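Local coordinates for AlyQ (Persicobacter sp. CCB-QB2, PDB 5XNR), which probably cleaves alginate as a lyase, and carries a CBM32 carbohydrate-binding module alongside its lyase domain, at residues Asp153-Cys158 / Tyr385-Ser390; Glu214-Lys219 / Gln353-Ile358; His234-Lys239 / Val305-Ile310; Gln240-Leu245 / Met271-Asn276. All coordinates share one frame; numbering follows the deposited sequence.

Interaction 1. Residues Asp153-Cys158 / Tyr385-Ser390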
loop_
_atom_site.group_PDB
_atom_site.type_symbol
_atom_site.label_atom_id
_atom_site.label_comp_id
_atom_site.label_asym_id
_atom_site.label_seq_id
_atom_site.Cartn_x
_atom_site.Cartn_y
_atom_site.Cartn_z
ATOM N N ASP A 153 -4.301 -18.025 -2.653
ATOM C CA ASP A 153 -2.865 -18.167 -2.928
ATOM C C ASP A 153 -2.033 -17.466 -1.854
ATOM O O ASP A 153 -0.927 -17.896 -1.576
ATOM C CB ASP A 153 -2.483 -17.588 -4.289
ATOM C CG ASP A 153 -2.967 -18.420 -5.461
ATOM O OD1 ASP A 153 -3.252 -19.618 -5.272
ATOM O OD2 ASP A 153 -3.037 -17.858 -6.555
ATOM N N LEU A 154 -2.603 -16.422 -1.261
ATOM C CA LEU A 154 -1.968 -15.581 -0.228
ATOM C C LEU A 154 -2.119 -16.175 1.175
ATOM O O LEU A 154 -1.648 -15.565 2.155
ATOM C CB LEU A 154 -2.634 -14.202 -0.287
ATOM C CG LEU A 154 -2.321 -13.443 -1.575
ATOM C CD1 LEU A 154 -3.500 -12.622 -2.033
ATOM C CD2 LEU A 154 -1.060 -12.592 -1.411
ATOM N N MET A 155 -2.824 -17.309 1.272
ATOM C CA MET A 155 -3.069 -17.993 2.538
ATOM C C MET A 155 -2.139 -19.203 2.578
ATOM O O MET A 155 -2.055 -19.974 1.605
ATOM C CB MET A 155 -4.517 -18.493 2.690
ATOM C CG MET A 155 -5.586 -17.460 2.386
ATOM S SD MET A 155 -7.271 -18.120 2.407
ATOM C CE MET A 155 -7.463 -18.453 4.158
ATOM N N SER A 156 -1.495 -19.339 3.724
ATOM C CA SER A 156 -0.590 -20.404 3.979
ATOM C C SER A 156 -1.374 -21.696 4.269
ATOM O O SER A 156 -0.948 -22.774 3.856
ATOM C CB SER A 156 0.365 -20.005 5.094
ATOM O OG SER A 156 -0.316 -19.785 6.320
ATOM N N ASN A 157 -2.507 -21.590 4.967
ATOM C CA ASN A 157 -3.460 -22.713 5.129
ATOM C C ASN A 157 -4.865 -22.204 4.783
ATOM O O ASN A 157 -5.521 -21.562 5.630
ATOM C CB ASN A 157 -3.395 -23.312 6.542
ATOM C CG ASN A 157 -4.366 -24.461 6.785
ATOM O OD1 ASN A 157 -5.270 -24.683 5.986
ATOM N ND2 ASN A 157 -4.197 -25.204 7.876
ATOM N N CYS A 158 -5.343 -22.532 3.576
ATOM C CA CYS A 158 -6.641 -22.050 3.089
ATOM C C CYS A 158 -7.820 -22.757 3.807
ATOM O O CYS A 158 -8.975 -22.261 3.806
ATOM C CB CYS A 158 -6.716 -22.118 1.560
ATOM S SG CYS A 158 -6.336 -23.715 0.779
ATOM N N TYR A 385 -1.439 -8.017 3.208
ATOM C CA TYR A 385 -0.299 -8.479 2.467
ATOM C C TYR A 385 0.152 -9.830 3.033
ATOM O O TYR A 385 0.540 -10.712 2.269
ATOM C CB TYR A 385 0.797 -7.408 2.489
ATOM C CG TYR A 385 0.419 -6.136 1.776
ATOM C CD1 TYR A 385 -0.300 -5.136 2.411
ATOM C CD2 TYR A 385 0.726 -5.945 0.436
ATOM C CE1 TYR A 385 -0.688 -3.989 1.734
ATOM C CE2 TYR A 385 0.348 -4.800 -0.250
ATOM C CZ TYR A 385 -0.350 -3.811 0.407
ATOM O OH TYR A 385 -0.728 -2.680 -0.257
ATOM N N ASP A 386 0.097 -10.001 4.360
ATOM C CA ASP A 386 0.587 -11.216 4.997
ATOM C C ASP A 386 -0.035 -11.381 6.380
ATOM O O ASP A 386 -0.468 -10.441 6.987
ATOM C CB ASP A 386 2.103 -11.152 5.128
ATOM C CG ASP A 386 2.791 -12.475 5.421
ATOM O OD1 ASP A 386 2.310 -13.526 4.950
ATOM O OD2 ASP A 386 3.833 -12.429 6.087
ATOM N N TYR A 387 -0.051 -12.588 6.889
ATOM C CA TYR A 387 -0.591 -12.813 8.211
ATOM C C TYR A 387 -0.176 -14.207 8.692
ATOM O O TYR A 387 0.154 -15.057 7.861
ATOM C CB TYR A 387 -2.117 -12.710 8.197
ATOM C CG TYR A 387 -2.754 -13.855 7.467
ATOM C CD1 TYR A 387 -2.926 -13.816 6.096
ATOM C CD2 TYR A 387 -3.108 -15.021 8.131
ATOM C CE1 TYR A 387 -3.472 -14.895 5.417
ATOM C CE2 TYR A 387 -3.650 -16.110 7.462
ATOM C CZ TYR A 387 -3.839 -16.045 6.096
ATOM O OH TYR A 387 -4.411 -17.086 5.423
ATOM N N PHE A 388 -0.208 -14.442 10.012
ATOM C CA PHE A 388 -0.088 -15.813 10.540
ATOM C C PHE A 388 -0.693 -15.848 11.938
ATOM O O PHE A 388 -0.881 -14.802 12.553
ATOM C CB PHE A 388 1.364 -16.325 10.544
ATOM C CG PHE A 388 2.342 -15.582 11.431
ATOM C CD1 PHE A 388 2.354 -15.775 12.812
ATOM C CD2 PHE A 388 3.288 -14.723 10.876
ATOM C CE1 PHE A 388 3.248 -15.083 13.615
ATOM C CE2 PHE A 388 4.192 -14.045 11.680
ATOM C CZ PHE A 388 4.164 -14.215 13.047
ATOM N N VAL A 389 -0.958 -17.048 12.427
ATOM C CA VAL A 389 -1.412 -17.241 13.817
ATOM C C VAL A 389 -0.656 -18.433 14.423
ATOM O O VAL A 389 -0.268 -19.347 13.706
ATOM C CB VAL A 389 -2.941 -17.444 13.921
ATOM C CG1 VAL A 389 -3.716 -16.195 13.544
ATOM C CG2 VAL A 389 -3.426 -18.655 13.131
ATOM N N SER A 390 -0.457 -18.425 15.738
ATOM C CA SER A 390 0.166 -19.575 16.414
ATOM C C SER A 390 -0.553 -19.853 17.737
ATOM O O SER A 390 -1.061 -18.945 18.395
ATOM C CB SER A 390 1.659 -19.364 16.636
ATOM O OG SER A 390 1.916 -18.233 17.466
#
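Tyr387 makes its closest approach to Met155 and also lies beside Leu154, the contact being van der Waals packing. The side chains of Met155 and Tyr387 cross obliquely, and the phenol oxygen rather than the ring does the closest touching: Tyr387 OH lies 3.1 Å from Met155 CB and 3.3 Å from Met155 CG. The methionine chain bends at chi3 (69°), and Met155 CE ends 3.6 Å from the same Tyr387 OH. With CG between its backbone N and carbonyl carbon (chi1 70°), the Tyr387 ring stands up from the strand and its OH reaches Met155. That strand, 379-392, belongs to the seven-stranded antiparallel sheet of the jelly-roll lyase domain, where a classic beta bulge sets both Tyr385 and Asp386 opposite Lys239. The loop leads into strand 161-164 of the other sheet, and Trp161 there meets the Tyr387 ring almost perpendicularly. Replacing Tyr387 with an alanine would probably open a gap beside Met155 and take from Trp161 its aromatic neighbour. Among polar atoms, Leu154 O approaches the ring obliquely, 3.8 Å from Tyr387 CE1, while Tyr387 OH is buried with no hydrogen-bonding partner in the model. Further along the loop, Cys158 is tied to Cys175 by a disulfide.

Interaction 2. Residues Glu214-Lys219 / Gln353-Ile358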
loop_
_atom_site.group_PDB
_atom_site.type_symbol
_atom_site.label_atom_id
_atom_site.label_comp_id
_atom_site.label_asym_id
_atom_site.label_seq_id
_atom_site.Cartn_x
_atom_site.Cartn_y
_atom_site.Cartn_z
ATOM N N GLU A 214 -14.771 -10.660 6.069
ATOM C CA GLU A 214 -13.694 -10.991 7.036
ATOM C C GLU A 214 -13.616 -12.495 7.342
ATOM O O GLU A 214 -14.616 -13.212 7.269
ATOM C CB GLU A 214 -13.907 -10.147 8.302
ATOM C CG GLU A 214 -14.888 -10.710 9.308
ATOM C CD GLU A 214 -14.977 -9.938 10.624
ATOM O OE1 GLU A 214 -13.949 -9.344 11.081
ATOM O OE2 GLU A 214 -16.074 -9.943 11.200
ATOM N N LEU A 215 -12.425 -12.936 7.737
ATOM C CA LEU A 215 -12.122 -14.365 8.034
ATOM C C LEU A 215 -12.393 -14.692 9.506
ATOM O O LEU A 215 -12.071 -13.907 10.358
ATOM C CB LEU A 215 -10.652 -14.652 7.729
ATOM C CG LEU A 215 -10.216 -14.409 6.285
ATOM C CD1 LEU A 215 -8.703 -14.577 6.134
ATOM C CD2 LEU A 215 -10.964 -15.337 5.331
ATOM N N ARG A 216 -12.985 -15.854 9.786
ATOM C CA ARG A 216 -13.093 -16.349 11.148
ATOM C C ARG A 216 -12.197 -17.598 11.282
ATOM O O ARG A 216 -12.225 -18.526 10.466
ATOM C CB ARG A 216 -14.567 -16.611 11.476
ATOM C CG ARG A 216 -14.854 -16.964 12.933
ATOM C CD ARG A 216 -15.317 -18.397 13.166
ATOM N NE ARG A 216 -15.943 -18.663 14.467
ATOM C CZ ARG A 216 -15.367 -19.314 15.482
ATOM N NH1 ARG A 216 -14.095 -19.699 15.449
ATOM N NH2 ARG A 216 -16.092 -19.585 16.541
ATOM N N GLU A 217 -11.385 -17.620 12.315
ATOM C CA GLU A 217 -10.469 -18.743 12.552
ATOM C C GLU A 217 -11.231 -20.078 12.583
ATOM O O GLU A 217 -12.350 -20.150 13.074
ATOM C CB GLU A 217 -9.735 -18.522 13.867
ATOM C CG GLU A 217 -8.516 -19.390 14.008
ATOM C CD GLU A 217 -7.691 -19.116 15.254
ATOM O OE1 GLU A 217 -8.042 -18.194 16.050
ATOM O OE2 GLU A 217 -6.689 -19.833 15.411
ATOM N N ARG A 218 -10.594 -21.106 12.038
ATOM C CA ARG A 218 -11.095 -22.468 12.032
ATOM C C ARG A 218 -9.997 -23.429 12.493
ATOM O O ARG A 218 -8.825 -23.033 12.571
ATOM C CB ARG A 218 -11.484 -22.899 10.617
ATOM C CG ARG A 218 -12.628 -22.105 10.017
ATOM C CD ARG A 218 -13.567 -23.039 9.289
ATOM N NE ARG A 218 -14.658 -23.530 10.106
ATOM C CZ ARG A 218 -15.609 -24.337 9.671
ATOM N NH1 ARG A 218 -16.756 -24.390 10.322
ATOM N NH2 ARG A 218 -15.420 -25.060 8.585
ATOM N N LYS A 219 -10.366 -24.692 12.704
ATOM C CA LYS A 219 -9.365 -25.732 12.884
ATOM C C LYS A 219 -8.514 -25.822 11.622
ATOM O O LYS A 219 -8.944 -25.403 10.549
ATOM C CB LYS A 219 -10.028 -27.077 13.160
ATOM C CG LYS A 219 -10.910 -27.079 14.399
ATOM C CD LYS A 219 -11.138 -28.448 14.985
ATOM C CE LYS A 219 -11.934 -28.385 16.269
ATOM N NZ LYS A 219 -12.479 -29.716 16.607
ATOM N N GLN A 353 -13.408 -19.993 24.909
ATOM C CA GLN A 353 -14.257 -19.896 23.714
ATOM C C GLN A 353 -13.752 -18.745 22.826
ATOM O O GLN A 353 -14.549 -17.982 22.283
ATOM C CB GLN A 353 -15.737 -19.767 24.105
ATOM C CG GLN A 353 -16.333 -21.052 24.690
ATOM C CD GLN A 353 -16.478 -22.194 23.701
ATOM O OE1 GLN A 353 -15.595 -23.044 23.552
ATOM N NE2 GLN A 353 -17.599 -22.217 22.992
ATOM N N SER A 354 -12.425 -18.656 22.677
ATOM C CA SER A 354 -11.796 -17.548 22.001
ATOM C C SER A 354 -11.303 -17.965 20.606
ATOM O O SER A 354 -10.854 -19.099 20.409
ATOM C CB SER A 354 -10.665 -17.002 22.821
ATOM O OG SER A 354 -10.007 -15.946 22.116
ATOM N N TYR A 355 -11.345 -17.014 19.664
ATOM C CA TYR A 355 -10.882 -17.238 18.279
ATOM C C TYR A 355 -10.439 -15.901 17.669
ATOM O O TYR A 355 -10.767 -14.866 18.203
ATOM C CB TYR A 355 -11.984 -17.895 17.447
ATOM C CG TYR A 355 -13.285 -17.137 17.463
ATOM C CD1 TYR A 355 -14.212 -17.348 18.464
ATOM C CD2 TYR A 355 -13.583 -16.193 16.492
ATOM C CE1 TYR A 355 -15.416 -16.661 18.481
ATOM C CE2 TYR A 355 -14.776 -15.486 16.504
ATOM C CZ TYR A 355 -15.696 -15.716 17.507
ATOM O OH TYR A 355 -16.871 -15.022 17.559
ATOM N N PHE A 356 -9.665 -15.951 16.585
ATOM C CA PHE A 356 -9.246 -14.782 15.840
ATOM C C PHE A 356 -10.139 -14.526 14.615
ATOM O O PHE A 356 -10.794 -15.433 14.091
ATOM C CB PHE A 356 -7.829 -14.968 15.307
ATOM C CG PHE A 356 -6.753 -14.990 16.358
ATOM C CD1 PHE A 356 -6.574 -13.913 17.206
ATOM C CD2 PHE A 356 -5.916 -16.088 16.486
ATOM C CE1 PHE A 356 -5.597 -13.932 18.188
ATOM C CE2 PHE A 356 -4.928 -16.101 17.457
ATOM C CZ PHE A 356 -4.768 -15.019 18.303
ATOM N N LYS A 357 -10.182 -13.258 14.208
ATOM C CA LYS A 357 -10.745 -12.818 12.948
ATOM C C LYS A 357 -9.760 -11.855 12.292
ATOM O O LYS A 357 -9.143 -11.042 12.990
ATOM C CB LYS A 357 -12.058 -12.058 13.115
ATOM C CG LYS A 357 -13.171 -12.839 13.794
ATOM C CD LYS A 357 -14.546 -12.186 13.665
ATOM C CE LYS A 357 -15.461 -12.876 12.674
ATOM N NZ LYS A 357 -16.887 -12.562 12.946
ATOM N N ILE A 358 -9.647 -11.965 10.967
ATOM C CA ILE A 358 -8.789 -11.092 10.165
ATOM C C ILE A 358 -9.603 -10.565 8.987
ATOM O O ILE A 358 -10.345 -11.306 8.405
ATOM C CB ILE A 358 -7.551 -11.855 9.669
ATOM C CG1 ILE A 358 -6.644 -12.297 10.816
ATOM C CG2 ILE A 358 -6.798 -11.049 8.626
ATOM C CD1 ILE A 358 -5.765 -13.475 10.435
#
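Arg216 bends over Tyr355 from the neighbouring strand. Its CB lies 4.0 Å from Lys357 CE. A turn at chi2 (-112°) then carries the chain across the ring, with Arg216 CG 3.9 Å from Tyr355 CD2 and NE beside CE2. Arg216 CZ sits over the ring centre, 3.6 Å from the Tyr355 centroid, and the guanidinium lies nearly flat on it (planes 15° apart), a cation-pi stack. At the tips, NH2 covers the CD1 side, while Arg216 NH1 donates to Glu217 O at 3.0 Å and to Ile226 O. An alanine here would probably strip the cationic cover from Tyr355 and leave the Glu217 carbonyl without this donor. The backbones run antiparallel: Leu215 and Ile358 exchange two hydrogen bonds, and Glu217 N reaches Phe356 O. Glu217 OE1 returns a bond to Phe356 N (2.8 Å) through its anti lone pair; Trp228 and His391 also hold this carboxylate. Lys357 NZ forms a salt bridge with Glu214 OE2 (3.3 Å, weak as a hydrogen bond), which also pairs with Arg212. The strands belong to the RSELR and YFKxG signatures of PL7 lyases. Arg216 and Lys357 share a sheet face with Tyr355, near His258, consistent with a cleft for an anionic polysaccharide.

Interaction 3. Residues His234-Lys239 / Val305-Ile310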
loop_
_atom_site.group_PDB
_atom_site.type_symbol
_atom_site.label_atom_id
_atom_site.label_comp_id
_atom_site.label_asym_id
_atom_site.label_seq_id
_atom_site.Cartn_x
_atom_site.Cartn_y
_atom_site.Cartn_z
ATOM N N HIS A 234 -0.720 -17.364 22.423
ATOM C CA HIS A 234 -1.577 -17.242 21.250
ATOM C C HIS A 234 -1.297 -15.925 20.519
ATOM O O HIS A 234 -1.364 -14.862 21.129
ATOM C CB HIS A 234 -3.043 -17.342 21.671
ATOM C CG HIS A 234 -3.314 -18.543 22.501
ATOM N ND1 HIS A 234 -3.399 -19.796 21.953
ATOM C CD2 HIS A 234 -3.472 -18.694 23.831
ATOM C CE1 HIS A 234 -3.616 -20.680 22.910
ATOM N NE2 HIS A 234 -3.671 -20.029 24.069
ATOM N N VAL A 235 -1.054 -15.996 19.211
ATOM C CA VAL A 235 -0.561 -14.868 18.476
ATOM C C VAL A 235 -1.335 -14.721 17.168
ATOM O O VAL A 235 -1.620 -15.707 16.508
ATOM C CB VAL A 235 0.938 -15.058 18.207
ATOM C CG1 VAL A 235 1.575 -13.848 17.556
ATOM C CG2 VAL A 235 1.657 -15.426 19.492
ATOM N N VAL A 236 -1.661 -13.484 16.808
ATOM C CA VAL A 236 -2.025 -13.153 15.420
ATOM C C VAL A 236 -1.125 -12.003 14.961
ATOM O O VAL A 236 -1.011 -11.004 15.649
ATOM C CB VAL A 236 -3.516 -12.796 15.241
ATOM C CG1 VAL A 236 -3.958 -11.616 16.089
ATOM C CG2 VAL A 236 -3.847 -12.528 13.788
ATOM N N TYR A 237 -0.515 -12.178 13.795
ATOM C CA TYR A 237 0.216 -11.146 13.121
ATOM C C TYR A 237 -0.470 -10.851 11.796
ATOM O O TYR A 237 -0.869 -11.793 11.095
ATOM C CB TYR A 237 1.658 -11.579 12.860
ATOM C CG TYR A 237 2.363 -10.837 11.753
ATOM C CD1 TYR A 237 3.102 -9.705 12.006
ATOM C CD2 TYR A 237 2.313 -11.295 10.449
ATOM C CE1 TYR A 237 3.767 -9.035 10.986
ATOM C CE2 TYR A 237 2.957 -10.636 9.411
ATOM C CZ TYR A 237 3.696 -9.501 9.684
ATOM O OH TYR A 237 4.359 -8.867 8.689
ATOM N N VAL A 238 -0.594 -9.558 11.474
ATOM C CA VAL A 238 -1.183 -9.145 10.205
ATOM C C VAL A 238 -0.360 -7.990 9.639
ATOM O O VAL A 238 -0.127 -7.039 10.331
ATOM C CB VAL A 238 -2.655 -8.709 10.353
ATOM C CG1 VAL A 238 -3.260 -8.356 9.002
ATOM C CG2 VAL A 238 -3.507 -9.742 11.070
ATOM N N LYS A 239 -0.004 -8.064 8.362
ATOM C CA LYS A 239 0.497 -6.922 7.592
ATOM C C LYS A 239 -0.594 -6.473 6.631
ATOM O O LYS A 239 -0.970 -7.232 5.749
ATOM C CB LYS A 239 1.738 -7.270 6.762
ATOM C CG LYS A 239 2.217 -6.169 5.816
ATOM C CD LYS A 239 3.382 -6.564 4.916
ATOM C CE LYS A 239 4.721 -6.039 5.379
ATOM N NZ LYS A 239 5.827 -6.519 4.510
ATOM N N VAL A 305 0.751 -5.474 12.710
ATOM C CA VAL A 305 0.153 -5.529 14.036
ATOM C C VAL A 305 0.262 -6.962 14.555
ATOM O O VAL A 305 0.129 -7.895 13.784
ATOM C CB VAL A 305 -1.313 -5.075 14.007
ATOM C CG1 VAL A 305 -2.141 -5.904 13.046
ATOM C CG2 VAL A 305 -1.927 -5.087 15.394
ATOM N N ILE A 306 0.524 -7.097 15.851
ATOM C CA ILE A 306 0.444 -8.371 16.571
ATOM C C ILE A 306 -0.450 -8.205 17.806
ATOM O O ILE A 306 -0.281 -7.259 18.571
ATOM C CB ILE A 306 1.850 -8.845 16.960
ATOM C CG1 ILE A 306 2.674 -9.177 15.716
ATOM C CG2 ILE A 306 1.775 -10.003 17.936
ATOM C CD1 ILE A 306 4.159 -9.240 15.967
ATOM N N PHE A 307 -1.442 -9.077 17.963
ATOM C CA PHE A 307 -1.998 -9.339 19.271
ATOM C C PHE A 307 -1.357 -10.631 19.776
ATOM O O PHE A 307 -1.269 -11.605 19.021
ATOM C CB PHE A 307 -3.516 -9.493 19.244
ATOM C CG PHE A 307 -4.315 -8.397 18.588
ATOM C CD1 PHE A 307 -3.777 -7.152 18.313
ATOM C CD2 PHE A 307 -5.665 -8.588 18.341
ATOM C CE1 PHE A 307 -4.543 -6.162 17.717
ATOM C CE2 PHE A 307 -6.446 -7.586 17.776
ATOM C CZ PHE A 307 -5.880 -6.376 17.453
ATOM N N GLU A 308 -0.893 -10.625 21.024
ATOM C CA GLU A 308 -0.158 -11.750 21.643
ATOM C C GLU A 308 -0.780 -11.983 23.018
ATOM O O GLU A 308 -0.781 -11.071 23.820
ATOM C CB GLU A 308 1.324 -11.390 21.762
ATOM C CG GLU A 308 2.244 -12.433 22.386
ATOM C CD GLU A 308 3.704 -11.989 22.446
ATOM O OE1 GLU A 308 3.963 -10.933 23.055
ATOM O OE2 GLU A 308 4.575 -12.659 21.856
ATOM N N VAL A 309 -1.358 -13.156 23.261
ATOM C CA VAL A 309 -1.958 -13.432 24.550
ATOM C C VAL A 309 -1.128 -14.518 25.237
ATOM O O VAL A 309 -0.866 -15.565 24.654
ATOM C CB VAL A 309 -3.431 -13.849 24.416
ATOM C CG1 VAL A 309 -4.062 -14.057 25.785
ATOM C CG2 VAL A 309 -4.241 -12.854 23.588
ATOM N N ILE A 310 -0.682 -14.243 26.451
ATOM C CA ILE A 310 0.148 -15.191 27.209
ATOM C C ILE A 310 -0.475 -15.368 28.595
ATOM O O ILE A 310 -0.252 -14.544 29.455
ATOM C CB ILE A 310 1.608 -14.689 27.303
ATOM C CG1 ILE A 310 2.162 -14.370 25.912
ATOM C CG2 ILE A 310 2.492 -15.671 28.077
ATOM C CD1 ILE A 310 3.652 -14.106 25.868
#
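The Tyr237 ring, its CG anti to the backbone N (chi1 158°), brings its edge to Ile306, whose CG1 lies in the ring plane 3.8 Å from Tyr237 CD1. Over one face sits the backbone N of Lys239, Phe388 stacks with the ring, and its hydroxyl is hydrogen-bonded to Glu304. Strands 233-244 and 302-310 are neighbours in the middle of the antiparallel sheet of the jelly-roll domain, with axes 4.7 Å apart. Three hydrogen-bonded pairs, His234-Val309, Val236-Phe307 and Val238-Val305, join them by six backbone bonds. Tyr237, Ile306, Val235 and Glu308 share one face, where helix 324-330 packs; Glu308 is hydrogen-bonded to Tyr317. Val236, Val238, Val305 and Phe307 face the opposite sheet. There Val236 and Phe307 lie side by side, Val236 CG1 3.8 Å from Phe307 CB. The His234 ring, stacked with Trp228, is held by Thr231 and His391. Between the non-hydrogen-bonded pairs, Val235 CG1 touches Ile306 CG2 at 3.9 Å, and Ile306 CA makes a CA-H...O contact with Val236 O at 3.1 Å.

Interaction 4. Residues Gln240-Leu245 / Met271-Asn276. With PO4 (phosphate ion), chain E.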
loop_
_atom_site.group_PDB
_atom_site.type_symbol
_atom_site.label_atom_id
_atom_site.label_comp_id
_atom_site.label_asym_id
_atom_site.label_seq_id
_atom_site.Cartn_x
_atom_site.Cartn_y
_atom_site.Cartn_z
ATOM N N GLN A 240 -1.046 -5.234 6.778
ATOM C CA GLN A 240 -2.227 -4.774 6.072
ATOM C C GLN A 240 -2.234 -3.250 5.939
ATOM O O GLN A 240 -1.480 -2.547 6.615
ATOM C CB GLN A 240 -3.469 -5.161 6.864
ATOM C CG GLN A 240 -3.608 -4.463 8.216
ATOM C CD GLN A 240 -4.739 -5.048 9.034
ATOM O OE1 GLN A 240 -5.469 -5.930 8.594
ATOM N NE2 GLN A 240 -4.874 -4.580 10.255
ATOM N N ALA A 241 -3.115 -2.755 5.081
ATOM C CA ALA A 241 -3.421 -1.323 5.057
ATOM C C ALA A 241 -4.936 -1.157 5.047
ATOM O O ALA A 241 -5.656 -1.935 4.421
ATOM C CB ALA A 241 -2.793 -0.662 3.860
ATOM N N ILE A 242 -5.419 -0.187 5.801
ATOM C CA ILE A 242 -6.810 0.155 5.686
ATOM C C ILE A 242 -6.869 1.230 4.616
ATOM O O ILE A 242 -6.231 2.275 4.784
ATOM C CB ILE A 242 -7.404 0.643 7.017
ATOM C CG1 ILE A 242 -7.279 -0.400 8.131
ATOM C CG2 ILE A 242 -8.836 1.087 6.795
ATOM C CD1 ILE A 242 -7.427 0.178 9.533
ATOM N N THR A 243 -7.597 0.949 3.544
ATOM C CA THR A 243 -7.528 1.777 2.345
ATOM C C THR A 243 -8.794 2.614 2.135
ATOM O O THR A 243 -8.758 3.567 1.365
ATOM C CB THR A 243 -7.298 0.902 1.109
ATOM O OG1 THR A 243 -8.191 -0.210 1.194
ATOM C CG2 THR A 243 -5.869 0.426 1.011
ATOM N N GLN A 244 -9.912 2.280 2.754
ATOM C CA GLN A 244 -11.123 3.093 2.531
ATOM C C GLN A 244 -12.051 2.982 3.736
ATOM O O GLN A 244 -12.116 1.930 4.348
ATOM C CB GLN A 244 -11.857 2.640 1.267
ATOM C CG GLN A 244 -12.971 3.583 0.803
ATOM C CD GLN A 244 -12.449 4.724 -0.037
ATOM O OE1 GLN A 244 -11.792 5.636 0.458
ATOM N NE2 GLN A 244 -12.729 4.676 -1.325
ATOM N N LEU A 245 -12.776 4.069 4.018
ATOM C CA LEU A 245 -13.874 4.108 5.009
ATOM C C LEU A 245 -15.151 4.663 4.361
ATOM O O LEU A 245 -15.076 5.458 3.417
ATOM C CB LEU A 245 -13.459 5.013 6.169
ATOM C CG LEU A 245 -12.102 4.683 6.782
ATOM C CD1 LEU A 245 -11.490 5.913 7.410
ATOM C CD2 LEU A 245 -12.223 3.546 7.780
ATOM N N MET A 271 -8.603 -3.969 16.650
ATOM C CA MET A 271 -8.029 -2.757 16.103
ATOM C C MET A 271 -9.133 -2.027 15.343
ATOM O O MET A 271 -9.817 -2.652 14.547
ATOM C CB MET A 271 -6.878 -3.080 15.149
ATOM C CG MET A 271 -6.663 -2.071 14.037
ATOM S SD MET A 271 -5.075 -2.314 13.164
ATOM C CE MET A 271 -3.944 -1.812 14.459
ATOM N N ARG A 272 -9.291 -0.731 15.616
ATOM C CA ARG A 272 -10.376 0.079 15.083
ATOM C C ARG A 272 -9.808 1.370 14.490
ATOM O O ARG A 272 -8.843 1.893 14.978
ATOM C CB ARG A 272 -11.373 0.395 16.196
ATOM C CG ARG A 272 -12.715 0.888 15.676
ATOM C CD ARG A 272 -13.853 0.812 16.672
ATOM N NE ARG A 272 -14.989 1.614 16.232
ATOM C CZ ARG A 272 -16.278 1.283 16.388
ATOM N NH1 ARG A 272 -17.221 2.151 16.061
ATOM N NH2 ARG A 272 -16.627 0.100 16.865
ATOM N N LEU A 273 -10.381 1.836 13.390
ATOM C CA LEU A 273 -10.006 3.123 12.769
ATOM C C LEU A 273 -11.259 3.978 12.724
ATOM O O LEU A 273 -12.295 3.524 12.214
ATOM C CB LEU A 273 -9.470 2.904 11.351
ATOM C CG LEU A 273 -9.065 4.173 10.601
ATOM C CD1 LEU A 273 -8.063 4.993 11.391
ATOM C CD2 LEU A 273 -8.483 3.829 9.237
ATOM N N GLU A 274 -11.174 5.161 13.316
ATOM C CA GLU A 274 -12.228 6.184 13.196
ATOM C C GLU A 274 -11.551 7.438 12.650
ATOM O O GLU A 274 -10.761 8.087 13.344
ATOM C CB GLU A 274 -12.931 6.418 14.540
ATOM C CG GLU A 274 -13.598 5.158 15.102
ATOM C CD GLU A 274 -14.515 5.311 16.310
ATOM O OE1 GLU A 274 -14.420 6.321 16.992
ATOM O OE2 GLU A 274 -15.300 4.381 16.591
ATOM N N GLY A 275 -11.837 7.761 11.398
ATOM C CA GLY A 275 -11.160 8.863 10.743
ATOM C C GLY A 275 -9.668 8.600 10.601
ATOM O O GLY A 275 -9.241 7.698 9.864
ATOM N N ASN A 276 -8.879 9.431 11.277
ATOM C CA ASN A 276 -7.434 9.273 11.354
ATOM C C ASN A 276 -7.082 8.594 12.695
ATOM O O ASN A 276 -5.914 8.336 12.945
ATOM C CB ASN A 276 -6.705 10.617 11.244
ATOM C CG ASN A 276 -7.094 11.481 10.060
ATOM O OD1 ASN A 276 -6.690 11.217 8.933
ATOM N ND2 ASN A 276 -7.813 12.560 10.312
HETATM P P PO4 E . -21.208 2.025 17.423
HETATM O O1 PO4 E . -20.200 1.949 16.304
HETATM O O2 PO4 E . -21.726 3.455 17.490
HETATM O O3 PO4 E . -22.360 1.041 17.184
HETATM O O4 PO4 E . -20.571 1.633 18.740
#
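An amide lies against a thioether where Gln240 and Met271 run antiparallel past one another, Gln240 NE2 3.7 Å from Met271 SD. The amide nitrogen is hydrogen-bonded to His303; the sulfur lies beside it as a packing neighbour. The rest is mostly aliphatic packing. Leu273, its CG anti to the backbone N (chi1 179°), puts CD2 against both Ile242 CG2, at 3.7 Å, and Leu245 CD2, at 4.0 Å. Leu245 CD1 further touches Gly275 O (3.8 Å), at a turn whose positive phi (64°) suits glycine. Arg272 points away from this core. Its NE makes a salt bridge to Glu274 OE2 (2.8 Å, weak as a hydrogen bond), and Arg272 NH1 gives phosphate O1 an almost straight bond of 3.0 Å at the guanidinium edge. Tyr210 and Lys249 also hydrogen-bond this phosphate, which probably came from the crystallisation liquor. Strands 233-244 and 269-274, their touching parts 41° apart, meet here as opposing sheets do in a jelly-roll beta sandwich.

Overall arrangement
From the N-terminal side, residues 153-158 come first and meet 385-390 near the C terminus, so interaction 1 closes the outermost loop. Interaction 2 (214-219 with 353-358) nests inside it, interaction 3 (234-239 with 305-310) inside that, and interaction 4 (240-245 with 271-276) is innermost; none cross. Interactions 3 and 4 follow directly along strand 233-244, which neighbours strand 379-392 of interaction 1. Interaction 2 lies in the opposite sheet, where Phe356 and Ile358 pack on Val236. Interaction 4 spans both sheets, Met271 reaching Phe307 and Val305. The four thus tie a loop and two sheets into one sandwich.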